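Local atomic coordinates of vanadium-dependent haloperoxidase (Zobellia galactanivorans, PDB entry 4CIT), a protein that binds vanadate and, as a vanadium-dependent iodoperoxidase, probably oxidises iodide at the expense of hydrogen peroxide. Residues S58-R64 / I202-W206; R210-L214 / V319-D323; E331-L337 / F361-G367; P354-P359 / R418-I423; G373-V377 / G436-T441. One frame throughout, in Å; residues are numbered along the deposited sequence. Where two conformers were deposited one is given.

Starting from the N terminus, the first contact to close is interaction 1, where the connection after helix 172-175 comes back to the start of helix 59-80. A few residues on, that connection meets the middle of helix 307-335 in interaction 2, and Ser63 of the first contact touches Ala322 of the second. Interaction 3 closes the short loop from the C-terminal end of the same helix to the vanadate-binding loop 361-367. Interaction 4 crosses it, reaching from 354-359 to the end of helix 407-420, and both touch one vanadate. Interaction 5 crosses interaction 4, pairs helices 367-383 and 426-446, and packs against interaction 2 through Leu439.

Interaction 1: S58-R64 / I202-W206; sequences SPPVASR and IEPHW
Trp206 lays one face of its indole over Pro60, a CH-pi contact with Pro60 CB 3.5 Å from the five-membered ring centroid and nearly on its normal. Trp206 is t in chi1, chi2 near -109°, and ends a type I turn from Glu203 (positive phi, 52/55) closed by Trp206 N to Glu203 O (3.0 Å). The benzo ring also touches Val61 (CG2 to Trp206 CZ3, 3.7 Å). CA atoms pair as Ser58-Ile202 and Pro60-Trp206, each 7.5 Å apart, and Ser58 CB meets Ile202 CG2 at 3.6 Å. With no direct hydrogen bond, a water links Ser58 OG and Glu203 OE2, 2.7 Å from each; another lies 2.9 Å from both Ser63 OG and Trp206 NE1. Glu203 is also salt-bridged to Arg176, and Arg64 to Asp170. Ser58, its O accepting from Ala62 N (3.0 Å), N-caps the helix that starts at Pro59. This is the capped start of helix 59-80 against the loop between helices 172-175 and 235-253, the Pro60 side chain about 8 Å from a bound vanadate.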
# COMPACT_ATOMS: atom_id res chain seq x y z
N SER A 58 -10.59 0.73 3.27
CA SER A 58 -10.07 2.03 2.82
C SER A 58 -8.55 1.97 2.50
O SER A 58 -7.86 1.04 2.93
CB SER A 58 -10.26 3.07 3.91
OG SER A 58 -9.45 2.78 5.05
N PRO A 59 -8.01 2.98 1.78
CA PRO A 59 -6.57 2.93 1.43
C PRO A 59 -5.58 2.74 2.58
O PRO A 59 -4.74 1.80 2.53
CB PRO A 59 -6.33 4.20 0.61
CG PRO A 59 -7.67 4.45 -0.02
CD PRO A 59 -8.71 4.01 1.01
N PRO A 60 -5.73 3.48 3.67
CA PRO A 60 -4.78 3.22 4.75
C PRO A 60 -4.91 1.84 5.41
O PRO A 60 -3.89 1.20 5.72
CB PRO A 60 -5.08 4.33 5.81
CG PRO A 60 -6.31 5.04 5.31
CD PRO A 60 -6.61 4.64 3.91
N VAL A 61 -6.14 1.39 5.61
CA VAL A 61 -6.40 0.08 6.28
C VAL A 61 -5.85 -1.08 5.40
O VAL A 61 -5.27 -2.05 5.91
CB VAL A 61 -7.90 -0.13 6.60
CG1 VAL A 61 -8.13 -1.53 7.12
CG2 VAL A 61 -8.32 0.89 7.64
N ALA A 62 -5.97 -0.94 4.07
CA ALA A 62 -5.44 -1.92 3.12
C ALA A 62 -3.93 -2.12 3.30
O ALA A 62 -3.43 -3.23 3.21
CB ALA A 62 -5.75 -1.47 1.69
N SER A 63 -3.18 -1.05 3.66
CA SER A 63 -1.73 -1.15 3.79
C SER A 63 -1.31 -2.00 4.98
O SER A 63 -0.33 -2.73 4.97
CB SER A 63 -1.06 0.23 3.85
OG SER A 63 -1.43 0.91 5.03
N ARG A 64 -2.17 -1.99 5.98
CA ARG A 64 -1.92 -2.76 7.20
C ARG A 64 -2.16 -4.28 6.89
O ARG A 64 -1.46 -5.18 7.33
CB ARG A 64 -2.85 -2.26 8.29
CG ARG A 64 -2.80 -3.01 9.60
CD ARG A 64 -3.66 -2.35 10.72
NE ARG A 64 -3.55 -3.10 11.96
CZ ARG A 64 -4.25 -4.12 12.36
NH1 ARG A 64 -5.24 -4.63 11.61
NH2 ARG A 64 -3.98 -4.62 13.53
N ILE A 202 -12.29 9.72 6.14
CA ILE A 202 -11.75 8.37 6.43
C ILE A 202 -10.61 8.42 7.38
O ILE A 202 -9.62 9.14 7.19
CB ILE A 202 -11.24 7.71 5.11
CG1 ILE A 202 -12.41 7.64 4.14
CG2 ILE A 202 -10.52 6.39 5.34
CD1 ILE A 202 -13.60 6.78 4.50
N GLU A 203 -10.68 7.56 8.39
CA GLU A 203 -9.51 7.27 9.28
C GLU A 203 -8.77 8.50 9.91
O GLU A 203 -7.59 8.62 9.84
CB GLU A 203 -8.53 6.24 8.68
CG GLU A 203 -9.12 4.87 8.38
CD GLU A 203 -9.58 4.09 9.63
OE1 GLU A 203 -9.16 4.35 10.81
OE2 GLU A 203 -10.35 3.12 9.45
N PRO A 204 -9.50 9.34 10.60
CA PRO A 204 -8.95 10.55 11.20
C PRO A 204 -7.82 10.26 12.15
O PRO A 204 -6.94 11.10 12.39
CB PRO A 204 -10.19 11.21 11.82
CG PRO A 204 -11.18 10.02 12.04
CD PRO A 204 -10.96 9.17 10.84
N HIS A 205 -7.90 9.10 12.79
CA HIS A 205 -6.88 8.65 13.73
C HIS A 205 -5.92 7.64 13.23
O HIS A 205 -5.30 6.95 14.04
CB HIS A 205 -7.58 8.10 15.05
CG HIS A 205 -8.51 9.12 15.65
ND1 HIS A 205 -8.05 10.31 16.15
CD2 HIS A 205 -9.87 9.16 15.73
CE1 HIS A 205 -9.08 11.02 16.60
NE2 HIS A 205 -10.18 10.34 16.39
N TRP A 206 -5.68 7.56 11.93
CA TRP A 206 -4.66 6.61 11.43
C TRP A 206 -3.30 6.97 11.97
O TRP A 206 -2.49 6.05 12.16
CB TRP A 206 -4.66 6.55 9.92
CG TRP A 206 -4.11 5.31 9.37
CD1 TRP A 206 -2.93 5.13 8.72
CD2 TRP A 206 -4.67 4.01 9.57
NE1 TRP A 206 -2.73 3.78 8.44
CE2 TRP A 206 -3.77 3.07 9.01
CE3 TRP A 206 -5.84 3.53 10.24
CZ2 TRP A 206 -4.05 1.71 9.02
CZ3 TRP A 206 -6.09 2.17 10.27
CH2 TRP A 206 -5.18 1.28 9.71
O HOH W 1 -11.32 2.77 7.00
O HOH W 2 -0.62 1.99 7.61

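Interaction 2: R210-L214 / V319-D323; sequences RPFVL and VAMAD
Val319 opens the helical segment, which is regular throughout, with Asp323 N bonded to Val319 O at 3.1 Å. In its t rotamer Val319 turns CG1 to the extended-then-turning chain 210-214, where it touches Phe212 CB at 3.6 Å and Val213 CG2 at 3.5 Å. Ala320 and Met321 face other parts of the core. One turn on from Val319, Ala322 points toward the loop, and its CB sits at the edge of the Phe212 ring, 3.7 Å from CE2; Phe212 takes the m rotamer with chi2 near -74°.

Asp323 is the heart of the contact. Its CA comes within 5.7 Å of Pro211 CA, the closest CA pair of the two segments, and with chi1 m and chi2 near 8° the carboxylate collects three consecutive backbone amides. Asp323 OD1 accepts from Phe212 N at 2.7 Å, while OD2 accepts from Val213 N at 2.6 Å and from Leu214 N at 3.0 Å. The NH groups converge because Phe212 (-71/-45) and Val213 (-122/-32) curl the loop before Leu214 (-61/147) straightens it. A buried acidic group thus finds its partners in main-chain NH groups, without a basic side chain from this loop. Around the site, helix 59-80 packs on Phe212, Val319 and Ala322, helix 426-446 covers Val213, Leu214 and Ala320, and helix 367-383 lies against Ala320 and Met321.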
# COMPACT_ATOMS: atom_id res chain seq x y z
N ARG A 210 0.49 2.19 15.57
CA ARG A 210 1.92 1.97 15.70
C ARG A 210 2.62 1.88 14.38
O ARG A 210 2.34 0.97 13.60
CB ARG A 210 2.13 0.66 16.46
CG ARG A 210 3.61 0.37 16.82
CD ARG A 210 3.80 -1.00 17.38
NE ARG A 210 3.33 -2.04 16.45
CZ ARG A 210 2.89 -3.23 16.79
NH1 ARG A 210 2.85 -3.62 18.04
NH2 ARG A 210 2.56 -4.06 15.86
N PRO A 211 3.57 2.78 14.10
CA PRO A 211 4.31 2.57 12.87
C PRO A 211 5.28 1.38 12.94
O PRO A 211 5.69 0.95 14.05
CB PRO A 211 5.11 3.86 12.72
CG PRO A 211 4.78 4.74 13.84
CD PRO A 211 4.04 3.93 14.87
N PHE A 212 5.59 0.78 11.81
CA PHE A 212 6.61 -0.30 11.78
C PHE A 212 8.03 0.14 11.99
O PHE A 212 8.79 -0.51 12.72
CB PHE A 212 6.52 -1.03 10.42
CG PHE A 212 5.31 -1.90 10.27
CD1 PHE A 212 5.21 -3.13 10.94
CD2 PHE A 212 4.23 -1.50 9.51
CE1 PHE A 212 4.09 -3.93 10.74
CE2 PHE A 212 3.06 -2.29 9.39
CZ PHE A 212 3.05 -3.56 9.95
N VAL A 213 8.44 1.23 11.31
CA VAL A 213 9.86 1.68 11.26
C VAL A 213 10.05 3.12 11.78
O VAL A 213 11.10 3.52 12.35
CB VAL A 213 10.36 1.64 9.77
CG1 VAL A 213 11.84 1.81 9.70
CG2 VAL A 213 9.96 0.36 9.04
N LEU A 214 9.03 3.96 11.58
CA LEU A 214 9.13 5.37 11.99
C LEU A 214 9.34 5.45 13.47
O LEU A 214 8.84 4.60 14.23
CB LEU A 214 7.89 6.16 11.70
CG LEU A 214 7.41 6.15 10.25
CD1 LEU A 214 6.12 6.95 10.11
CD2 LEU A 214 8.51 6.63 9.36
N VAL A 319 5.96 -2.85 4.24
CA VAL A 319 6.28 -2.11 5.44
C VAL A 319 6.46 -0.60 5.20
O VAL A 319 5.87 0.24 5.87
CB VAL A 319 7.49 -2.72 6.13
CG1 VAL A 319 7.97 -1.83 7.22
CG2 VAL A 319 7.10 -4.11 6.67
N ALA A 320 7.19 -0.26 4.15
CA ALA A 320 7.32 1.13 3.78
C ALA A 320 5.95 1.77 3.48
O ALA A 320 5.74 2.93 3.92
CB ALA A 320 8.29 1.31 2.64
N MET A 321 5.10 1.13 2.68
CA MET A 321 3.83 1.72 2.35
C MET A 321 2.94 1.93 3.58
O MET A 321 2.15 2.89 3.61
CB MET A 321 3.12 0.92 1.29
CG MET A 321 3.75 1.07 -0.08
SD MET A 321 2.77 0.28 -1.41
CE MET A 321 3.22 -1.36 -1.31
N ALA A 322 2.98 1.00 4.53
CA ALA A 322 2.11 1.09 5.71
C ALA A 322 2.61 2.32 6.48
O ALA A 322 1.75 3.18 6.89
CB ALA A 322 2.20 -0.14 6.56
N ASP A 323 3.93 2.53 6.59
CA ASP A 323 4.44 3.74 7.27
C ASP A 323 4.14 5.04 6.47
O ASP A 323 3.81 6.09 7.04
CB ASP A 323 5.92 3.60 7.69
CG ASP A 323 6.08 2.73 9.01
OD1 ASP A 323 5.03 2.10 9.52
OD2 ASP A 323 7.25 2.74 9.51

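Interaction 3: E331-L337 / F361-G367. With VO4 (vanadate ion), chain E; VO4 (vanadate ion), chain D.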
# COMPACT_ATOMS: atom_id res chain seq x y z
N GLU A 331 -0.43 14.04 8.32
CA GLU A 331 -0.48 15.38 7.78
C GLU A 331 -1.90 15.77 7.35
O GLU A 331 -2.35 16.96 7.53
CB GLU A 331 0.44 15.52 6.58
CG GLU A 331 0.48 16.92 5.96
CD GLU A 331 0.74 18.01 6.96
OE1 GLU A 331 1.44 17.81 7.97
OE2 GLU A 331 0.17 19.13 6.79
N LYS A 332 -2.61 14.82 6.76
CA LYS A 332 -3.96 15.20 6.26
C LYS A 332 -4.81 15.85 7.36
O LYS A 332 -5.57 16.79 7.09
CB LYS A 332 -4.73 14.00 5.65
CG LYS A 332 -4.26 13.56 4.31
CD LYS A 332 -5.00 12.35 3.70
CE LYS A 332 -4.66 12.07 2.26
NZ LYS A 332 -4.87 13.23 1.35
N TYR A 333 -4.81 15.21 8.53
CA TYR A 333 -5.64 15.60 9.64
C TYR A 333 -4.98 16.68 10.51
O TYR A 333 -5.65 17.31 11.28
CB TYR A 333 -6.25 14.38 10.39
CG TYR A 333 -7.27 13.71 9.59
CD1 TYR A 333 -8.59 14.12 9.57
CD2 TYR A 333 -6.94 12.62 8.79
CE1 TYR A 333 -9.52 13.52 8.78
CE2 TYR A 333 -7.86 12.02 7.99
CZ TYR A 333 -9.20 12.45 7.97
OH TYR A 333 -10.14 11.78 7.24
N ARG A 334 -3.72 17.00 10.28
CA ARG A 334 -3.08 18.20 10.86
C ARG A 334 -3.53 19.42 10.09
O ARG A 334 -4.00 20.39 10.68
CB ARG A 334 -1.56 18.06 10.89
CG ARG A 334 -0.77 19.34 11.20
CD ARG A 334 0.75 19.24 11.18
NE ARG A 334 1.15 18.22 12.11
CZ ARG A 334 1.48 16.97 11.77
NH1 ARG A 334 1.61 16.56 10.50
NH2 ARG A 334 1.74 16.14 12.75
N SER A 335 -3.39 19.41 8.77
CA SER A 335 -3.66 20.59 7.94
C SER A 335 -5.20 20.70 7.61
O SER A 335 -5.72 21.82 7.41
CB SER A 335 -2.79 20.56 6.69
OG SER A 335 -3.00 19.40 5.93
N ASN A 336 -5.86 19.55 7.53
CA ASN A 336 -7.29 19.44 7.33
C ASN A 336 -7.80 20.43 6.26
O ASN A 336 -8.65 21.27 6.52
CB ASN A 336 -7.98 19.66 8.67
CG ASN A 336 -9.46 19.32 8.62
OD1 ASN A 336 -9.89 18.37 8.00
ND2 ASN A 336 -10.22 20.09 9.35
N LEU A 337 -7.22 20.30 5.07
CA LEU A 337 -7.41 21.25 3.96
C LEU A 337 -8.52 20.90 3.04
O LEU A 337 -8.64 19.78 2.57
CB LEU A 337 -6.10 21.35 3.20
CG LEU A 337 -6.03 22.48 2.16
CD1 LEU A 337 -6.10 23.90 2.78
CD2 LEU A 337 -4.74 22.31 1.32
N PHE A 361 -11.61 12.57 2.23
CA PHE A 361 -10.63 12.86 3.23
C PHE A 361 -9.91 14.14 2.86
O PHE A 361 -9.96 14.55 1.64
CB PHE A 361 -9.66 11.72 3.55
CG PHE A 361 -9.23 10.91 2.38
CD1 PHE A 361 -8.19 11.31 1.59
CD2 PHE A 361 -9.87 9.72 2.11
CE1 PHE A 361 -7.74 10.56 0.55
CE2 PHE A 361 -9.48 8.95 1.06
CZ PHE A 361 -8.43 9.38 0.23
N PRO A 362 -9.29 14.82 3.85
CA PRO A 362 -8.64 16.08 3.57
C PRO A 362 -7.52 15.98 2.52
O PRO A 362 -7.00 14.91 2.19
CB PRO A 362 -8.09 16.51 4.92
CG PRO A 362 -9.03 15.89 5.87
CD PRO A 362 -9.27 14.56 5.29
N GLU A 363 -7.18 17.12 2.00
CA GLU A 363 -6.39 17.28 0.77
C GLU A 363 -4.86 17.10 0.87
O GLU A 363 -4.24 16.61 -0.10
CB GLU A 363 -6.75 18.58 0.10
CG GLU A 363 -6.30 18.68 -1.33
CD GLU A 363 -4.89 19.07 -1.54
OE1 GLU A 363 -4.26 19.75 -0.68
OE2 GLU A 363 -4.41 18.77 -2.66
N TYR A 364 -4.23 17.48 1.97
CA TYR A 364 -2.78 17.71 1.93
C TYR A 364 -2.09 16.81 2.96
O TYR A 364 -2.46 16.87 4.10
CB TYR A 364 -2.49 19.17 2.28
CG TYR A 364 -1.04 19.60 2.22
CD1 TYR A 364 -0.43 19.97 1.07
CD2 TYR A 364 -0.26 19.58 3.39
CE1 TYR A 364 0.89 20.39 1.05
CE2 TYR A 364 1.04 19.99 3.40
CZ TYR A 364 1.62 20.39 2.24
OH TYR A 364 2.89 20.85 2.23
N THR A 365 -1.11 16.03 2.64
CA THR A 365 -0.55 15.79 1.29
C THR A 365 -1.31 14.64 0.60
O THR A 365 -2.19 13.99 1.22
CB THR A 365 0.94 15.37 1.43
OG1 THR A 365 0.99 14.38 2.49
CG2 THR A 365 1.83 16.58 1.68
N SER A 366 -1.07 14.41 -0.69
CA SER A 366 -1.74 13.41 -1.49
C SER A 366 -1.23 11.99 -1.18
O SER A 366 -0.02 11.77 -1.22
CB SER A 366 -1.45 13.66 -2.96
OG SER A 366 -1.68 12.48 -3.77
N GLY A 367 -2.17 11.10 -0.80
CA GLY A 367 -1.87 9.74 -0.56
C GLY A 367 -1.19 9.02 -1.71
O GLY A 367 -0.20 8.30 -1.53
O3 VO4 E . -4.85 12.07 -1.10
O2 VO4 D . -4.06 11.41 -3.95
O HOH W 3 -5.18 18.29 4.74
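Two vanadate-binding elements of the PAP2 fold meet here: the C-terminal end of helix 307-335, carrying the lysine of the first signature motif, and the Thr365-Ser366-Gly367-His368 sequence at the start of helix 367-383.

Hydrogen bonds hold the two together. Lys332 NZ donates to Pro362 O and Thr365 O, both at 2.8 Å, and Glu363 N donates to Leu337 O at 3.1 Å. A single water gathers more of the backbone, accepting from Leu337 N (2.9 Å) and Tyr364 N (3.0 Å) and donating to Lys332 O (2.8 Å) and Ser335 OG (2.7 Å). Two polar ends find partners elsewhere: Tyr333 OH on Ile202 O and Glu363 OE2 on His424 ND1.

Apolar packing centres on Pro362, whose CG lies over the Tyr333 ring face, 4.1 Å from the centroid. The aliphatic end of Lys332 runs beside Phe361, with CE 3.7 Å from CD1, and Lys332 CA makes a CA-H...O contact with Tyr364 O at 3.1 Å.

Both segments reach vanadate, in a pocket that Arg339, His368, Arg418 and His424 also line. Ser366, N-cap of the next helix, donates OG to vanadate D O2 at 2.6 Å, and O3 of vanadate E receives both Lys332 NZ at 2.7 Å and Gly367 N at 2.9 Å.

Interaction 4: P354-P359 / R418-I423. With VO4 (vanadate ion), chain D; VO4 (vanadate ion), chain F.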
# COMPACT_ATOMS: atom_id res chain seq x y z
N PRO A 354 -14.66 18.05 -11.29
CA PRO A 354 -13.40 17.42 -11.50
C PRO A 354 -13.54 16.21 -12.39
O PRO A 354 -14.62 15.62 -12.46
CB PRO A 354 -12.98 17.01 -10.06
CG PRO A 354 -14.25 16.86 -9.34
CD PRO A 354 -15.17 17.91 -9.94
N VAL A 355 -12.46 15.80 -13.04
CA VAL A 355 -12.45 14.60 -13.83
C VAL A 355 -12.78 13.38 -12.98
O VAL A 355 -13.61 12.55 -13.38
CB VAL A 355 -11.09 14.40 -14.55
CG1 VAL A 355 -10.97 13.02 -15.14
CG2 VAL A 355 -10.98 15.37 -15.72
N LEU A 356 -12.15 13.28 -11.84
CA LEU A 356 -12.41 12.16 -10.91
C LEU A 356 -13.29 12.64 -9.77
O LEU A 356 -13.21 13.78 -9.37
CB LEU A 356 -11.11 11.69 -10.31
CG LEU A 356 -10.09 11.17 -11.35
CD1 LEU A 356 -8.81 10.78 -10.62
CD2 LEU A 356 -10.58 10.03 -12.20
N GLN A 357 -14.02 11.72 -9.16
CA GLN A 357 -14.69 12.01 -7.92
C GLN A 357 -13.69 12.27 -6.79
O GLN A 357 -12.69 11.57 -6.70
CB GLN A 357 -15.56 10.81 -7.55
CG GLN A 357 -16.41 11.06 -6.32
CD GLN A 357 -17.44 9.93 -6.05
OE1 GLN A 357 -17.42 9.23 -4.98
NE2 GLN A 357 -18.37 9.77 -7.03
N THR A 358 -14.00 13.22 -5.90
CA THR A 358 -13.08 13.58 -4.84
C THR A 358 -13.18 12.57 -3.73
O THR A 358 -14.28 12.26 -3.34
CB THR A 358 -13.40 15.00 -4.30
OG1 THR A 358 -13.36 15.95 -5.42
CG2 THR A 358 -12.34 15.36 -3.26
N PRO A 359 -12.06 12.00 -3.29
CA PRO A 359 -12.09 11.11 -2.18
C PRO A 359 -12.43 11.73 -0.87
O PRO A 359 -12.15 12.89 -0.62
CB PRO A 359 -10.68 10.55 -2.16
CG PRO A 359 -10.11 10.81 -3.51
CD PRO A 359 -10.72 12.11 -3.84
N ARG A 418 -3.25 13.01 -10.20
CA ARG A 418 -4.15 13.70 -9.27
C ARG A 418 -4.44 15.17 -9.63
O ARG A 418 -5.48 15.66 -9.21
CB ARG A 418 -3.64 13.61 -7.83
CG ARG A 418 -3.20 12.20 -7.47
CD ARG A 418 -4.23 11.12 -7.72
NE ARG A 418 -5.27 11.09 -6.63
CZ ARG A 418 -6.44 10.51 -6.69
NH1 ARG A 418 -6.88 9.89 -7.78
NH2 ARG A 418 -7.26 10.51 -5.58
N MET A 419 -3.55 15.78 -10.41
CA MET A 419 -3.78 17.12 -10.96
C MET A 419 -4.73 17.00 -12.12
O MET A 419 -5.77 17.75 -12.16
CB MET A 419 -2.46 17.77 -11.41
CG MET A 419 -2.70 19.07 -12.17
SD MET A 419 -3.49 20.40 -11.26
CE MET A 419 -2.32 20.45 -9.85
N TYR A 420 -4.47 16.03 -13.01
CA TYR A 420 -5.43 15.79 -14.11
C TYR A 420 -6.76 15.43 -13.58
O TYR A 420 -7.78 15.71 -14.21
CB TYR A 420 -4.96 14.68 -15.00
CG TYR A 420 -3.56 14.83 -15.59
CD1 TYR A 420 -3.04 16.08 -15.88
CD2 TYR A 420 -2.80 13.70 -15.97
CE1 TYR A 420 -1.77 16.23 -16.47
CE2 TYR A 420 -1.54 13.85 -16.54
CZ TYR A 420 -1.04 15.08 -16.79
OH TYR A 420 0.18 15.26 -17.39
N GLY A 421 -6.78 14.74 -12.42
CA GLY A 421 -8.02 14.33 -11.85
C GLY A 421 -8.88 15.39 -11.17
O GLY A 421 -10.08 15.11 -10.89
N GLY A 422 -8.32 16.56 -10.89
CA GLY A 422 -9.05 17.70 -10.29
C GLY A 422 -9.28 17.62 -8.83
O GLY A 422 -10.11 18.35 -8.31
N ILE A 423 -8.52 16.73 -8.13
CA ILE A 423 -8.76 16.50 -6.71
C ILE A 423 -7.64 16.92 -5.76
O ILE A 423 -7.80 16.88 -4.57
CB ILE A 423 -9.24 15.04 -6.41
CG1 ILE A 423 -8.12 14.04 -6.59
CG2 ILE A 423 -10.51 14.76 -7.21
CD1 ILE A 423 -7.80 13.66 -7.99
O2 VO4 D . -4.06 11.41 -3.95
O4 VO4 F . -6.93 12.04 -2.96
O HOH W 4 -9.89 17.45 -13.47
O HOH W 5 -11.72 18.28 -5.93
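Ile423 fills the middle of this contact. Its side chain lies among Pro354 (CB to Ile423 CG2, 4.4 Å), Leu356 (CD1 to Ile423 CD1, 4.0 Å), Thr358 (OG1 to Ile423 CG2, 3.6 Å) and Pro359 (CD to Ile423 CB, 4.2 Å).

Beside it the backbones come very close: Pro354 and Gly422 CA atoms are 4.5 Å apart, Val355 and Gly421 4.9 Å. Gly422, with positive phi, is the first residue to leave the helical conformation after helix 407-420, in a Schellman motif. A CB on Gly422 would collide with Pro354 CB, and one on Gly421 with Leu356 CD1. A direct hydrogen bond runs from Leu356 N to Gly421 O, 2.9 Å and nearly linear. One water joins Val355 N (3.1 Å) to Tyr420 O (2.8 Å), and another bridges Thr358 OG1 and Gly422 O at 2.9 Å each; Thr358 OG1 is also hydrogen-bonded to Glu341.

At the polar edge is Arg418, with Leu356 CD1 3.5 Å from NH1 and Pro359 CG at the guanidinium edge, 3.5 Å from NH2. Its NE donates to vanadate D O2 at 3.0 Å and NH2 to vanadate F O4 at 3.1 Å, while NH1 is salt-bridged to Asp267. Arg418 is the arginine of the PAP2 signature segment that also carries His424, and its positive charge and directed donors suit an oxyanion.

Interaction 5: G373-V377 / G436-T441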
# COMPACT_ATOMS: atom_id res chain seq x y z
N GLY A 373 5.73 7.57 -3.86
CA GLY A 373 7.07 8.01 -3.54
C GLY A 373 7.85 6.98 -2.74
O GLY A 373 9.00 6.63 -3.04
N ALA A 374 7.23 6.51 -1.71
CA ALA A 374 7.84 5.51 -0.84
C ALA A 374 8.04 4.19 -1.58
O ALA A 374 9.15 3.56 -1.45
CB ALA A 374 7.01 5.31 0.40
N ALA A 375 6.98 3.70 -2.20
CA ALA A 375 7.07 2.43 -2.87
C ALA A 375 8.17 2.46 -3.97
O ALA A 375 8.88 1.47 -4.19
CB ALA A 375 5.73 2.04 -3.42
N SER A 376 8.18 3.51 -4.78
CA SER A 376 9.18 3.73 -5.79
C SER A 376 10.66 3.64 -5.31
O SER A 376 11.58 3.03 -5.95
CB SER A 376 9.01 5.12 -6.33
OG SER A 376 9.77 5.25 -7.52
N VAL A 377 10.90 4.29 -4.21
CA VAL A 377 12.22 4.25 -3.57
C VAL A 377 12.62 2.84 -3.18
O VAL A 377 13.72 2.37 -3.47
CB VAL A 377 12.31 5.21 -2.37
CG1 VAL A 377 13.51 4.91 -1.53
CG2 VAL A 377 12.36 6.64 -2.89
N GLY A 436 7.07 11.08 0.60
CA GLY A 436 7.16 9.64 0.42
C GLY A 436 8.59 9.14 0.07
O GLY A 436 9.04 8.14 0.59
N ARG A 437 9.30 9.90 -0.77
CA ARG A 437 10.66 9.55 -1.15
C ARG A 437 11.59 9.68 0.09
O ARG A 437 12.41 8.76 0.39
CB ARG A 437 11.16 10.39 -2.39
CG ARG A 437 10.53 9.96 -3.76
CD ARG A 437 10.92 10.88 -5.00
NE ARG A 437 10.28 10.35 -6.22
CZ ARG A 437 9.86 11.01 -7.31
NH1 ARG A 437 10.00 12.32 -7.45
NH2 ARG A 437 9.24 10.33 -8.28
N ASP A 438 11.39 10.71 0.91
CA ASP A 438 12.17 10.87 2.13
C ASP A 438 11.90 9.71 3.10
O ASP A 438 12.88 9.16 3.74
CB ASP A 438 11.98 12.20 2.79
CG ASP A 438 12.59 13.39 2.01
OD1 ASP A 438 13.33 13.14 1.05
OD2 ASP A 438 12.29 14.55 2.41
N LEU A 439 10.63 9.37 3.28
CA LEU A 439 10.25 8.27 4.17
C LEU A 439 10.81 6.91 3.64
O LEU A 439 11.33 6.11 4.41
CB LEU A 439 8.73 8.25 4.35
CG LEU A 439 8.17 7.20 5.32
CD1 LEU A 439 6.83 7.70 5.89
CD2 LEU A 439 7.95 5.89 4.58
N GLY A 440 10.71 6.68 2.35
CA GLY A 440 11.10 5.42 1.77
C GLY A 440 12.63 5.30 1.86
O GLY A 440 13.11 4.19 2.18
N THR A 441 13.36 6.43 1.71
CA THR A 441 14.82 6.48 1.92
C THR A 441 15.21 6.11 3.33
O THR A 441 16.15 5.30 3.56
CB THR A 441 15.41 7.85 1.47
OG1 THR A 441 15.08 7.99 0.05
CG2 THR A 441 16.95 7.93 1.66
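Gly373 begins the contact with nothing beyond its backbone, lying directly on Gly436: the two CA atoms are 4.3 Å apart and the carbonyl carbons, Gly373 C and Gly436 C, 3.6 Å. A CB on Gly373 would be tight against Gly436 CA and Arg437 N, and one on Gly436 tight against Gly373 CA and Ala374 N.

Ala374 continues the close line. Its CA makes a CA-H...O contact with Gly436 O at 3.2 Å and stands 4.2 Å from Gly440 CA, where a CB on Gly440 would clash with Ala374 O. Ala374 CB meets Leu439 CD2 at 4.3 Å.

Ala375 faces Met321 of helix 307-335 instead, and Ser376 packs on helix 407-420. Val377, in the t rotamer, then wedges into the second helix: CG1 is 3.5 Å from Gly440 C and 3.6 Å from Thr441 N, and CG2 3.8 Å from Arg437 CA. The guanidinium of Arg437 runs on to a salt bridge with Asp412.

No hydrogen bond crosses the interface. The axes of the two segments approach to 7.0 Å at a signed angle of -43°, N to C in broadly the same direction. Gly436 and Gly440, four residues apart, form a GxxxG motif, and this close, glycine-lined crossing with a CA-H...O contact is its classic helix-pair geometry, here inside the PAP2 helical bundle.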